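Long-range contacts in type II restriction enzyme MspI (Moraxella sp., PDB 1SA3), which recognises the double-stranded DNA sequence 5'-CCGG-3' and cleaves it after the first cytosine, leaving fragments with terminal 5'-phosphates: residues Tyr37-Phe42 and Gln58-Ser63; Arg179-Ile183 and Asp228-Glu232; Ser111-Pro115 and Glu195-Leu199; Glu146-Ile151 and Arg170-Leu175; Ile183-Thr188 and Ile222-Val226. The contacts are given in a common frame with arbitrary orientation. Numbering follows the deposited sequence.

Contact 1: residues Tyr37-Phe42 and Gln58-Ser63; sequences YILDIF and QEKDIS
Ile62 fills the centre of this buried crossing between two nearly perpendicular helices. Its CG2 lies 3.8 Å from Ile38 CD1 and also 3.8 Å from Ile41 CD1, while its CD1 comes within 3.3 Å of Tyr37 CE2. Segment 37-42 is helical through Ile41, with Phe42 (phi/psi -110/32) the first residue to leave the helix; 58-63 is helical throughout. The axes approach to 10.9 Å and cross at -92°, with Ile41 CA 7.1 Å from Glu59 CA. Packing of the helical layer against a mixed beta-sheet, as in the PDDEXK nuclease fold, continues beyond both segments: Ile62 also meets Val217 of strand 213-221, and Phe42 meets Ile102 and Phe104 of strand 100-106. Phe42, chi1 m, brings CZ to 3.8 Å from Ser63 CB. Toward the other edge, Ile41 CD1 touches Glu59 CG at 3.8 Å. There Tyr37, chi1 t, extends its hydroxyl between two polar groups: OH accepts from Gln58 NE2 (3.1 Å) and donates to Glu59 OE1 (2.6 Å), whose second partner is Thr3.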
# COMPACT_ATOMS: atom_id res chain seq x y z
N TYR E 37 13.15 0.04 -8.36
CA TYR E 37 14.19 -0.27 -7.38
C TYR E 37 13.92 -1.67 -6.81
O TYR E 37 14.84 -2.48 -6.67
CB TYR E 37 14.17 0.79 -6.28
CG TYR E 37 15.30 0.76 -5.27
CD1 TYR E 37 16.57 0.26 -5.60
CD2 TYR E 37 15.12 1.30 -4.00
CE1 TYR E 37 17.62 0.30 -4.66
CE2 TYR E 37 16.14 1.35 -3.08
CZ TYR E 37 17.39 0.85 -3.41
OH TYR E 37 18.39 0.94 -2.47
N ILE E 38 12.66 -1.96 -6.51
CA ILE E 38 12.30 -3.28 -5.98
C ILE E 38 12.47 -4.34 -7.07
O ILE E 38 13.03 -5.40 -6.81
CB ILE E 38 10.83 -3.32 -5.47
CG1 ILE E 38 10.65 -2.38 -4.27
CG2 ILE E 38 10.42 -4.74 -5.08
CD1 ILE E 38 11.43 -2.80 -3.03
N LEU E 39 12.00 -4.04 -8.28
CA LEU E 39 12.11 -4.99 -9.38
C LEU E 39 13.55 -5.40 -9.65
O LEU E 39 13.83 -6.58 -9.90
CB LEU E 39 11.47 -4.41 -10.65
CG LEU E 39 9.97 -4.09 -10.63
CD1 LEU E 39 9.59 -3.40 -11.93
CD2 LEU E 39 9.15 -5.37 -10.47
N ASP E 40 14.47 -4.44 -9.59
CA ASP E 40 15.88 -4.74 -9.84
C ASP E 40 16.53 -5.53 -8.71
O ASP E 40 17.36 -6.41 -8.97
CB ASP E 40 16.66 -3.44 -10.08
CG ASP E 40 16.42 -2.86 -11.47
OD1 ASP E 40 15.75 -3.53 -12.28
OD2 ASP E 40 16.91 -1.74 -11.74
N ILE E 41 16.17 -5.24 -7.47
CA ILE E 41 16.74 -5.97 -6.35
C ILE E 41 16.34 -7.44 -6.46
O ILE E 41 17.14 -8.33 -6.15
CB ILE E 41 16.26 -5.38 -4.99
CG1 ILE E 41 16.90 -4.01 -4.76
CG2 ILE E 41 16.61 -6.34 -3.85
CD1 ILE E 41 16.35 -3.26 -3.56
N PHE E 42 15.11 -7.69 -6.92
CA PHE E 42 14.59 -9.05 -7.08
C PHE E 42 14.44 -9.48 -8.53
O PHE E 42 13.56 -10.28 -8.86
CB PHE E 42 13.22 -9.17 -6.38
CG PHE E 42 13.30 -9.06 -4.88
CD1 PHE E 42 13.40 -7.82 -4.25
CD2 PHE E 42 13.32 -10.21 -4.09
CE1 PHE E 42 13.52 -7.72 -2.87
CE2 PHE E 42 13.43 -10.13 -2.70
CZ PHE E 42 13.53 -8.88 -2.09
N GLN E 58 22.12 -1.14 2.23
CA GLN E 58 20.78 -0.60 2.00
C GLN E 58 19.89 -1.61 1.30
O GLN E 58 18.78 -1.89 1.75
CB GLN E 58 20.85 0.71 1.22
CG GLN E 58 19.49 1.38 0.97
CD GLN E 58 19.62 2.85 0.63
OE1 GLN E 58 20.07 3.65 1.45
NE2 GLN E 58 19.24 3.22 -0.59
N GLU E 59 20.36 -2.18 0.19
CA GLU E 59 19.55 -3.16 -0.52
C GLU E 59 19.36 -4.41 0.33
O GLU E 59 18.36 -5.12 0.18
CB GLU E 59 20.18 -3.51 -1.87
CG GLU E 59 20.01 -2.41 -2.92
CD GLU E 59 20.98 -1.25 -2.76
OE1 GLU E 59 20.64 -0.12 -3.15
OE2 GLU E 59 22.10 -1.47 -2.25
N LYS E 60 20.30 -4.69 1.23
CA LYS E 60 20.17 -5.86 2.09
C LYS E 60 19.02 -5.60 3.07
O LYS E 60 18.23 -6.50 3.36
CB LYS E 60 21.45 -6.13 2.88
CG LYS E 60 21.34 -7.41 3.72
CD LYS E 60 22.52 -7.62 4.67
CE LYS E 60 22.34 -8.92 5.47
NZ LYS E 60 23.33 -9.10 6.55
N ASP E 61 18.94 -4.37 3.58
CA ASP E 61 17.87 -4.02 4.52
C ASP E 61 16.52 -4.15 3.82
O ASP E 61 15.58 -4.68 4.39
CB ASP E 61 18.04 -2.58 5.03
CG ASP E 61 16.91 -2.16 5.97
OD1 ASP E 61 16.69 -2.86 6.99
OD2 ASP E 61 16.25 -1.13 5.71
N ILE E 62 16.44 -3.66 2.59
CA ILE E 62 15.21 -3.72 1.80
C ILE E 62 14.82 -5.16 1.49
O ILE E 62 13.68 -5.58 1.77
CB ILE E 62 15.38 -2.93 0.49
CG1 ILE E 62 15.61 -1.44 0.82
CG2 ILE E 62 14.16 -3.13 -0.42
CD1 ILE E 62 16.07 -0.59 -0.38
N SER E 63 15.75 -5.93 0.94
CA SER E 63 15.47 -7.32 0.61
C SER E 63 15.13 -8.17 1.86
O SER E 63 14.22 -9.00 1.82
CB SER E 63 16.64 -7.93 -0.18
OG SER E 63 17.86 -7.88 0.54

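Contact 2: residues Arg179-Ile183 and Asp228-Glu232; sequences RERFI and DRIAE
Ile230 is the most covered residue of this contact, and its side-chain conformation shapes how the two helices meet. Both segments, 179-183 and 228-232, are helical; their axes come no closer than 10.4 Å and cross at 126°, with Arg179 CA 7.3 Å from Ile230 CA and Ile183 CA 7.8 Å from Arg229 CA. Ile230 starts sideways, but its m,m rotamer carries CD1 to 3.6 Å from CD1 of Ile183 (m,t) and 4.1 Å from CG of Glu180. Arg179, bent by chi3 near 73°, lays one guanidinium face over Ile230 CD1 and places NH2 3.2 Å from Ile230 CG2. Its NE donates to a water (2.6 Å) that in turn donates to Ile230 O (3.1 Å), while NH1 is salt-bridged to Glu176. Arg229 offers CB to Ile183 CD1 at 3.7 Å, then its m,m,p chain turns away so that NH2 meets Glu232 OE1 at 2.9 Å in an intrahelical salt bridge. This helix-helix packing at the surface joins helices 179-188 and 222-234; behind it, Phe182 packs on helix 133-140 and meets the ring of Trp247 in strand 246-249.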
# COMPACT_ATOMS: atom_id res chain seq x y z
N ARG E 179 -14.34 -3.47 11.22
CA ARG E 179 -12.99 -2.91 11.21
C ARG E 179 -11.98 -3.61 10.31
O ARG E 179 -11.42 -2.99 9.41
CB ARG E 179 -12.45 -2.83 12.63
CG ARG E 179 -12.88 -1.58 13.37
CD ARG E 179 -13.12 -1.85 14.85
NE ARG E 179 -11.90 -2.05 15.62
CZ ARG E 179 -11.65 -3.12 16.37
NH1 ARG E 179 -12.54 -4.10 16.43
NH2 ARG E 179 -10.54 -3.20 17.07
N GLU E 180 -11.73 -4.89 10.55
CA GLU E 180 -10.77 -5.66 9.77
C GLU E 180 -11.12 -5.78 8.29
O GLU E 180 -10.26 -5.61 7.43
CB GLU E 180 -10.58 -7.06 10.37
CG GLU E 180 -9.93 -7.04 11.73
CD GLU E 180 -9.35 -8.39 12.15
OE1 GLU E 180 -8.66 -8.42 13.18
OE2 GLU E 180 -9.58 -9.41 11.45
N ARG E 181 -12.38 -6.09 8.00
CA ARG E 181 -12.81 -6.20 6.61
C ARG E 181 -12.67 -4.85 5.92
O ARG E 181 -12.23 -4.78 4.77
CB ARG E 181 -14.27 -6.67 6.54
CG ARG E 181 -14.42 -8.18 6.62
CD ARG E 181 -15.88 -8.57 6.81
NE ARG E 181 -16.39 -8.14 8.11
CZ ARG E 181 -17.63 -8.34 8.53
NH1 ARG E 181 -18.50 -8.97 7.74
NH2 ARG E 181 -18.01 -7.93 9.73
N PHE E 182 -13.03 -3.78 6.62
CA PHE E 182 -12.94 -2.43 6.07
C PHE E 182 -11.50 -2.10 5.66
O PHE E 182 -11.23 -1.65 4.55
CB PHE E 182 -13.42 -1.40 7.10
CG PHE E 182 -13.66 -0.02 6.54
CD1 PHE E 182 -14.93 0.36 6.12
CD2 PHE E 182 -12.63 0.91 6.46
CE1 PHE E 182 -15.18 1.65 5.64
CE2 PHE E 182 -12.87 2.20 5.99
CZ PHE E 182 -14.15 2.58 5.58
N ILE E 183 -10.56 -2.34 6.58
CA ILE E 183 -9.16 -2.05 6.29
C ILE E 183 -8.60 -2.92 5.17
O ILE E 183 -8.00 -2.42 4.23
CB ILE E 183 -8.28 -2.26 7.54
CG1 ILE E 183 -8.75 -1.34 8.67
CG2 ILE E 183 -6.83 -1.94 7.20
CD1 ILE E 183 -8.24 -1.73 10.03
N ASP E 228 -1.75 -3.41 12.77
CA ASP E 228 -1.22 -2.10 13.11
C ASP E 228 -2.30 -1.02 13.09
O ASP E 228 -2.39 -0.21 14.01
CB ASP E 228 -0.10 -1.69 12.15
CG ASP E 228 1.15 -2.56 12.28
OD1 ASP E 228 1.30 -3.23 13.32
OD2 ASP E 228 1.97 -2.55 11.35
N ARG E 229 -3.12 -1.01 12.04
CA ARG E 229 -4.21 -0.04 11.92
C ARG E 229 -5.24 -0.24 13.04
O ARG E 229 -5.71 0.74 13.63
CB ARG E 229 -4.90 -0.17 10.56
CG ARG E 229 -4.00 0.11 9.35
CD ARG E 229 -3.61 1.58 9.24
NE ARG E 229 -2.63 1.98 10.25
CZ ARG E 229 -1.36 1.59 10.27
NH1 ARG E 229 -0.90 0.78 9.33
NH2 ARG E 229 -0.55 2.01 11.23
N ILE E 230 -5.58 -1.49 13.33
CA ILE E 230 -6.55 -1.82 14.39
C ILE E 230 -6.05 -1.30 15.73
O ILE E 230 -6.82 -0.74 16.52
CB ILE E 230 -6.78 -3.35 14.53
CG1 ILE E 230 -7.51 -3.90 13.30
CG2 ILE E 230 -7.59 -3.65 15.80
CD1 ILE E 230 -8.91 -3.38 13.14
N ALA E 231 -4.76 -1.48 15.99
CA ALA E 231 -4.16 -1.01 17.25
C ALA E 231 -4.25 0.51 17.31
O ALA E 231 -4.65 1.08 18.33
CB ALA E 231 -2.70 -1.47 17.34
N GLU E 232 -3.87 1.16 16.22
CA GLU E 232 -3.89 2.61 16.12
C GLU E 232 -5.31 3.14 16.29
O GLU E 232 -5.53 4.15 16.95
CB GLU E 232 -3.34 3.03 14.75
CG GLU E 232 -3.11 4.52 14.60
CD GLU E 232 -2.70 4.89 13.19
OE1 GLU E 232 -1.73 4.29 12.67
OE2 GLU E 232 -3.35 5.78 12.59
O HOH W 1 -9.92 -0.50 16.39

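Contact 3: residues Ser111-Pro115 and Glu195-Leu199; sequences SRLVP and EGNIL
A CA-H...O contact joins the backbones here: Gly196 CA lies 3.4 Å from Leu113 O, with an angle of 148° at the hydrogen. It lies where an irregular loop, 195-199, packs on the start of strand 111-121, the central strand of the five-stranded mixed sheet in this PDDEXK-family enzyme. Segment 111-115 is extended; the touching parts run 60° apart, with Leu113 CA 4.9 Å from Gly196 CA and Pro115 CA 5.4 Å from Ile198 CA. Gly196 adopts phi/psi 70/10, a left-handed conformation easily reached without a side chain. Beyond it, Asn197 OD1 accepts from Leu199 N at 2.9 Å, forming an Asx turn. Leu113 (t,p) sets CD2 4.2 Å from Ile198 CB, and Pro115 CG approaches Asn197 O at 3.5 Å. At the other end, Arg112 (t,p,t) folds back so that NE donates to Leu113 O at 2.8 Å. Its NH2 is salt-bridged to Asp202, which also accepts from Gly196 N. Glu195 supplies aliphatic packing over a guanidinium face, its CG lying 3.5 Å from Arg112 NH2; its OE1 remains 4.2 Å from Arg112 NH1, well out of the guanidinium plane.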
# COMPACT_ATOMS: atom_id res chain seq x y z
N SER E 111 6.36 -22.82 -6.01
CA SER E 111 6.68 -21.40 -6.04
C SER E 111 5.60 -20.58 -5.35
O SER E 111 4.51 -21.08 -5.05
CB SER E 111 6.86 -20.93 -7.48
OG SER E 111 5.65 -21.06 -8.21
N ARG E 112 5.92 -19.32 -5.10
CA ARG E 112 4.99 -18.40 -4.45
C ARG E 112 4.98 -17.09 -5.23
O ARG E 112 6.04 -16.52 -5.49
CB ARG E 112 5.42 -18.15 -3.00
CG ARG E 112 4.80 -16.90 -2.32
CD ARG E 112 3.29 -16.95 -2.25
NE ARG E 112 2.70 -15.70 -1.78
CZ ARG E 112 2.82 -15.22 -0.54
NH1 ARG E 112 3.52 -15.88 0.37
NH2 ARG E 112 2.24 -14.08 -0.22
N LEU E 113 3.80 -16.64 -5.63
CA LEU E 113 3.69 -15.38 -6.33
C LEU E 113 3.39 -14.35 -5.25
O LEU E 113 2.56 -14.60 -4.36
CB LEU E 113 2.55 -15.41 -7.34
CG LEU E 113 2.33 -14.11 -8.12
CD1 LEU E 113 3.52 -13.85 -9.04
CD2 LEU E 113 1.04 -14.21 -8.92
N VAL E 114 4.06 -13.20 -5.31
CA VAL E 114 3.84 -12.16 -4.31
C VAL E 114 3.45 -10.83 -4.95
O VAL E 114 4.32 -10.04 -5.35
CB VAL E 114 5.10 -11.90 -3.46
CG1 VAL E 114 4.76 -10.98 -2.28
CG2 VAL E 114 5.67 -13.21 -2.96
N PRO E 115 2.14 -10.56 -5.07
CA PRO E 115 1.67 -9.30 -5.66
C PRO E 115 2.03 -8.19 -4.68
O PRO E 115 1.91 -8.37 -3.45
CB PRO E 115 0.17 -9.53 -5.81
CG PRO E 115 -0.15 -10.46 -4.69
CD PRO E 115 0.99 -11.45 -4.79
N GLU E 195 -3.98 -14.61 -0.83
CA GLU E 195 -2.54 -14.89 -0.87
C GLU E 195 -2.18 -15.43 -2.25
O GLU E 195 -2.84 -16.35 -2.75
CB GLU E 195 -2.13 -15.92 0.20
CG GLU E 195 -0.61 -16.02 0.40
CD GLU E 195 -0.19 -17.28 1.16
OE1 GLU E 195 0.12 -18.31 0.50
OE2 GLU E 195 -0.16 -17.25 2.40
N GLY E 196 -1.16 -14.84 -2.86
CA GLY E 196 -0.72 -15.29 -4.17
C GLY E 196 -1.66 -15.00 -5.32
O GLY E 196 -1.46 -15.49 -6.43
N ASN E 197 -2.69 -14.19 -5.08
CA ASN E 197 -3.65 -13.84 -6.13
C ASN E 197 -3.19 -12.51 -6.73
O ASN E 197 -3.16 -11.51 -6.03
CB ASN E 197 -5.05 -13.68 -5.54
CG ASN E 197 -6.11 -13.48 -6.60
OD1 ASN E 197 -5.88 -12.83 -7.63
ND2 ASN E 197 -7.30 -14.02 -6.36
N ILE E 198 -2.85 -12.51 -8.01
CA ILE E 198 -2.35 -11.28 -8.65
C ILE E 198 -3.29 -10.07 -8.57
O ILE E 198 -2.84 -8.93 -8.66
CB ILE E 198 -1.94 -11.56 -10.11
CG1 ILE E 198 -1.07 -10.42 -10.63
CG2 ILE E 198 -3.19 -11.73 -10.98
CD1 ILE E 198 -0.39 -10.73 -11.96
N LEU E 199 -4.59 -10.32 -8.38
CA LEU E 199 -5.55 -9.22 -8.29
C LEU E 199 -5.53 -8.49 -6.95
O LEU E 199 -6.11 -7.42 -6.82
CB LEU E 199 -6.98 -9.75 -8.53
CG LEU E 199 -7.22 -10.42 -9.88
CD1 LEU E 199 -8.63 -11.01 -9.92
CD2 LEU E 199 -7.04 -9.40 -10.99

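Contact 4: residues Glu146-Ile151 and Arg170-Leu175; sequences ELKELI and RLTELL
Leu147, in a t,p rotamer, overlaps three residues of the facing helix: its CD1 lies 3.6 Å from Leu171 CD1, 4.0 Å from Leu174 CB and 4.3 Å from Leu175 CD1. Both segments, 146-151 and 170-175, are helical, with axes 9.7 Å apart at their closest and a crossing angle of -130°. CA distances of 6.1 Å for Leu147-Leu174 and 6.4 Å for Leu150-Leu171 set the register. Leu150 (m,t) brings CD1 to 3.9 Å from Leu171 CA, and Ile151 CG1 reaches Leu171 CD1 at 4.1 Å. This oblique packing of helices 146-157 and 165-175 extends through Leu171 and Leu175 to Trp247 of strand 246-249. At the surface edge, extended Glu146 (t,t) accepts at OE1 from Arg170 NE (2.7 Å) and NH2 (2.8 Å). Arg170 NH1 reaches back to Glu173 OE1 at 2.8 Å, completing a three-residue salt-bridge network. Aliphatic packing thus accounts for the interior of the interface, while one arginine is shared between a carboxylate from each helix at its exposed margin.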
# COMPACT_ATOMS: atom_id res chain seq x y z
N GLU E 146 -28.23 2.75 9.16
CA GLU E 146 -27.58 3.85 9.85
C GLU E 146 -26.08 3.92 9.56
O GLU E 146 -25.52 5.00 9.38
CB GLU E 146 -27.82 3.74 11.35
CG GLU E 146 -27.10 4.78 12.19
CD GLU E 146 -27.48 4.72 13.65
OE1 GLU E 146 -27.43 3.61 14.24
OE2 GLU E 146 -27.81 5.77 14.23
N LEU E 147 -25.43 2.76 9.52
CA LEU E 147 -23.99 2.72 9.26
C LEU E 147 -23.72 3.28 7.87
O LEU E 147 -22.90 4.19 7.72
CB LEU E 147 -23.47 1.28 9.36
CG LEU E 147 -21.97 1.08 9.05
CD1 LEU E 147 -21.13 2.12 9.79
CD2 LEU E 147 -21.56 -0.32 9.45
N LYS E 148 -24.40 2.76 6.86
CA LYS E 148 -24.17 3.26 5.50
C LYS E 148 -24.41 4.76 5.40
O LYS E 148 -23.64 5.48 4.78
CB LYS E 148 -25.06 2.54 4.48
CG LYS E 148 -24.96 3.14 3.07
CD LYS E 148 -25.79 2.39 2.03
CE LYS E 148 -25.29 0.97 1.83
NZ LYS E 148 -26.00 0.28 0.72
N GLU E 149 -25.49 5.25 6.02
CA GLU E 149 -25.79 6.67 5.96
C GLU E 149 -24.78 7.57 6.67
O GLU E 149 -24.54 8.69 6.21
CB GLU E 149 -27.20 6.95 6.50
CG GLU E 149 -28.30 6.37 5.63
CD GLU E 149 -28.14 6.73 4.16
OE1 GLU E 149 -27.90 7.91 3.85
OE2 GLU E 149 -28.28 5.83 3.30
N LEU E 150 -24.19 7.11 7.76
CA LEU E 150 -23.20 7.92 8.47
C LEU E 150 -21.96 8.00 7.58
O LEU E 150 -21.31 9.05 7.47
CB LEU E 150 -22.87 7.31 9.83
CG LEU E 150 -23.97 7.47 10.90
CD1 LEU E 150 -23.67 6.59 12.11
CD2 LEU E 150 -24.09 8.93 11.31
N ILE E 151 -21.63 6.89 6.93
CA ILE E 151 -20.48 6.89 6.03
C ILE E 151 -20.80 7.84 4.87
O ILE E 151 -19.96 8.64 4.46
CB ILE E 151 -20.18 5.48 5.48
CG1 ILE E 151 -19.76 4.56 6.64
CG2 ILE E 151 -19.06 5.57 4.43
CD1 ILE E 151 -19.60 3.09 6.25
N ARG E 170 -21.13 7.07 17.43
CA ARG E 170 -22.07 6.10 16.86
C ARG E 170 -21.50 5.41 15.62
O ARG E 170 -21.70 4.20 15.43
CB ARG E 170 -23.38 6.80 16.49
CG ARG E 170 -24.46 5.87 15.95
CD ARG E 170 -24.84 4.80 16.96
NE ARG E 170 -25.92 3.94 16.48
CZ ARG E 170 -26.36 2.87 17.13
NH1 ARG E 170 -25.82 2.52 18.29
NH2 ARG E 170 -27.36 2.15 16.62
N LEU E 171 -20.81 6.16 14.78
CA LEU E 171 -20.22 5.57 13.58
C LEU E 171 -19.16 4.57 14.02
O LEU E 171 -19.14 3.42 13.57
CB LEU E 171 -19.58 6.66 12.70
CG LEU E 171 -18.73 6.21 11.48
CD1 LEU E 171 -19.46 5.16 10.68
CD2 LEU E 171 -18.43 7.42 10.60
N THR E 172 -18.30 5.00 14.94
CA THR E 172 -17.23 4.17 15.46
C THR E 172 -17.78 2.86 16.02
O THR E 172 -17.22 1.79 15.81
CB THR E 172 -16.47 4.89 16.58
OG1 THR E 172 -15.87 6.08 16.06
CG2 THR E 172 -15.40 3.98 17.16
N GLU E 173 -18.89 2.99 16.73
CA GLU E 173 -19.56 1.85 17.35
C GLU E 173 -20.09 0.85 16.34
O GLU E 173 -19.84 -0.36 16.46
CB GLU E 173 -20.71 2.35 18.24
CG GLU E 173 -21.57 1.25 18.83
CD GLU E 173 -22.60 1.80 19.81
OE1 GLU E 173 -23.31 2.76 19.45
OE2 GLU E 173 -22.70 1.26 20.93
N LEU E 174 -20.81 1.34 15.33
CA LEU E 174 -21.38 0.47 14.31
C LEU E 174 -20.35 -0.15 13.37
O LEU E 174 -20.58 -1.21 12.79
CB LEU E 174 -22.42 1.24 13.48
CG LEU E 174 -23.73 1.63 14.17
CD1 LEU E 174 -24.62 2.41 13.21
CD2 LEU E 174 -24.44 0.36 14.64
N LEU E 175 -19.22 0.51 13.21
CA LEU E 175 -18.19 0.02 12.31
C LEU E 175 -17.33 -1.07 12.95
O LEU E 175 -16.78 -1.93 12.25
CB LEU E 175 -17.31 1.19 11.87
CG LEU E 175 -16.36 1.01 10.69
CD1 LEU E 175 -17.13 0.59 9.44
CD2 LEU E 175 -15.63 2.33 10.46

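Contact 5: residues Ile183-Thr188 and Ile222-Val226; sequences IRWCVT and IDDYV
This buried helix-helix contact joins the C-terminal part of helix 179-188 to the first turns of helix 222-234, beside the mixed sheet of the PDDEXK-family fold. Ile222 and Tyr225 also pack on Leu204 of strand 203-210, so the interface is continuous with the sheet. Both segments are helical; their axes approach to 10.2 Å and cross at 124°, with Ile183 CA 6.3 Å from Val226 CA. On the apolar side, Ile183 CG2 meets Tyr225 CE2 at 3.9 Å and Val226 CG2 at 4.1 Å, while Val187 CG1 lies 3.7 Å from Tyr225 CE2. Tyr225 has chi1 t; its OH is hydrogen-bonded to the C-terminal carboxylate of Gly262. Thr188 sets CG2 3.7 Å from Ile222 CD1, and its OG1 donates to Arg184 O (2.6 Å) within its own helix. Arg184 forms the polar boundary: its t,t,m chain crosses the gap, with one guanidinium face over Val226 CG2 and NH1 3.0 Å from Ile222 CG2. Asp223 has its CA-to-CB bond pointing away, yet its carboxylate returns to the interface. A second partner, Lys193, holds OD2, and OD1 receives a salt-bridging hydrogen bond from Arg184 NH2 at 2.9 Å.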
# COMPACT_ATOMS: atom_id res chain seq x y z
N ILE E 183 -10.56 -2.34 6.58
CA ILE E 183 -9.16 -2.05 6.29
C ILE E 183 -8.60 -2.92 5.17
O ILE E 183 -8.00 -2.42 4.23
CB ILE E 183 -8.28 -2.26 7.54
CG1 ILE E 183 -8.75 -1.34 8.67
CG2 ILE E 183 -6.83 -1.94 7.20
CD1 ILE E 183 -8.24 -1.73 10.03
N ARG E 184 -8.80 -4.23 5.29
CA ARG E 184 -8.30 -5.16 4.28
C ARG E 184 -8.88 -4.85 2.90
O ARG E 184 -8.15 -4.86 1.90
CB ARG E 184 -8.63 -6.60 4.69
CG ARG E 184 -7.98 -7.67 3.84
CD ARG E 184 -8.31 -9.07 4.38
NE ARG E 184 -7.77 -9.29 5.72
CZ ARG E 184 -6.50 -9.61 5.98
NH1 ARG E 184 -5.63 -9.75 4.99
NH2 ARG E 184 -6.11 -9.79 7.24
N TRP E 185 -10.17 -4.54 2.83
CA TRP E 185 -10.78 -4.24 1.54
C TRP E 185 -10.26 -2.93 0.96
O TRP E 185 -10.02 -2.83 -0.24
CB TRP E 185 -12.30 -4.19 1.65
CG TRP E 185 -12.94 -3.95 0.33
CD1 TRP E 185 -13.29 -4.89 -0.59
CD2 TRP E 185 -13.24 -2.68 -0.25
NE1 TRP E 185 -13.78 -4.28 -1.72
CE2 TRP E 185 -13.76 -2.92 -1.54
CE3 TRP E 185 -13.11 -1.36 0.19
CZ2 TRP E 185 -14.16 -1.89 -2.40
CZ3 TRP E 185 -13.51 -0.33 -0.66
CH2 TRP E 185 -14.02 -0.60 -1.94
N CYS E 186 -10.08 -1.92 1.80
CA CYS E 186 -9.58 -0.63 1.33
C CYS E 186 -8.21 -0.72 0.67
O CYS E 186 -7.97 -0.07 -0.34
CB CYS E 186 -9.51 0.38 2.48
SG CYS E 186 -11.07 1.18 2.86
N VAL E 187 -7.31 -1.52 1.25
CA VAL E 187 -5.96 -1.65 0.70
C VAL E 187 -5.75 -2.82 -0.26
O VAL E 187 -4.73 -2.86 -0.95
CB VAL E 187 -4.89 -1.74 1.83
CG1 VAL E 187 -4.94 -0.48 2.68
CG2 VAL E 187 -5.11 -2.98 2.70
N THR E 188 -6.69 -3.76 -0.34
CA THR E 188 -6.51 -4.89 -1.26
C THR E 188 -7.65 -5.15 -2.23
O THR E 188 -7.49 -5.89 -3.20
CB THR E 188 -6.31 -6.22 -0.51
OG1 THR E 188 -7.54 -6.60 0.13
CG2 THR E 188 -5.19 -6.10 0.52
N ILE E 222 -0.29 -8.10 4.62
CA ILE E 222 -1.60 -7.56 4.95
C ILE E 222 -2.05 -7.80 6.39
O ILE E 222 -2.58 -6.89 7.03
CB ILE E 222 -2.68 -8.08 3.97
CG1 ILE E 222 -2.24 -7.82 2.52
CG2 ILE E 222 -4.01 -7.38 4.22
CD1 ILE E 222 -1.90 -6.35 2.23
N ASP E 223 -1.83 -9.01 6.90
CA ASP E 223 -2.22 -9.30 8.28
C ASP E 223 -1.63 -8.29 9.26
O ASP E 223 -2.35 -7.72 10.09
CB ASP E 223 -1.79 -10.71 8.70
CG ASP E 223 -2.69 -11.80 8.14
OD1 ASP E 223 -3.71 -11.46 7.50
OD2 ASP E 223 -2.38 -12.98 8.35
N ASP E 224 -0.32 -8.06 9.16
CA ASP E 224 0.35 -7.12 10.06
C ASP E 224 -0.11 -5.69 9.88
O ASP E 224 -0.25 -4.94 10.85
CB ASP E 224 1.86 -7.21 9.90
CG ASP E 224 2.42 -8.54 10.36
OD1 ASP E 224 1.69 -9.30 11.00
OD2 ASP E 224 3.60 -8.82 10.08
N TYR E 225 -0.33 -5.29 8.63
CA TYR E 225 -0.78 -3.93 8.37
C TYR E 225 -2.12 -3.71 9.07
O TYR E 225 -2.33 -2.70 9.73
CB TYR E 225 -0.94 -3.69 6.87
CG TYR E 225 -1.48 -2.32 6.53
CD1 TYR E 225 -0.63 -1.20 6.49
CD2 TYR E 225 -2.84 -2.12 6.26
CE1 TYR E 225 -1.12 0.07 6.19
CE2 TYR E 225 -3.33 -0.85 5.96
CZ TYR E 225 -2.47 0.24 5.92
OH TYR E 225 -2.96 1.49 5.61
N VAL E 226 -3.02 -4.68 8.91
CA VAL E 226 -4.35 -4.60 9.53
C VAL E 226 -4.21 -4.50 11.05
O VAL E 226 -4.83 -3.65 11.68
CB VAL E 226 -5.21 -5.83 9.16
CG1 VAL E 226 -6.51 -5.82 9.98
CG2 VAL E 226 -5.54 -5.81 7.67

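In the fold
Contacts 2 and 5 show how one helix pair can make a continuous interface: they share Ile183, their centres are about 7 Å apart, and contact 5 is nested within the chain loop closed by contact 2. Contact 4 adjoins contact 2 where Leu175 CD1 packs 4.0 Å from Phe182 CD1. Contact 1 lies on the other side of the chain's centre, its centre about 42 Å from that of contact 4. Between these extremes sits the sodium site of Glu35, Asp84 and Asp99: the Ile38 side chain of contact 1 is about 10 Å from the ion, and the Ile198 side chain of contact 3 about 11 Å. All five contacts stay back from the DNA, with nearest atoms about 8 to 11 Å away.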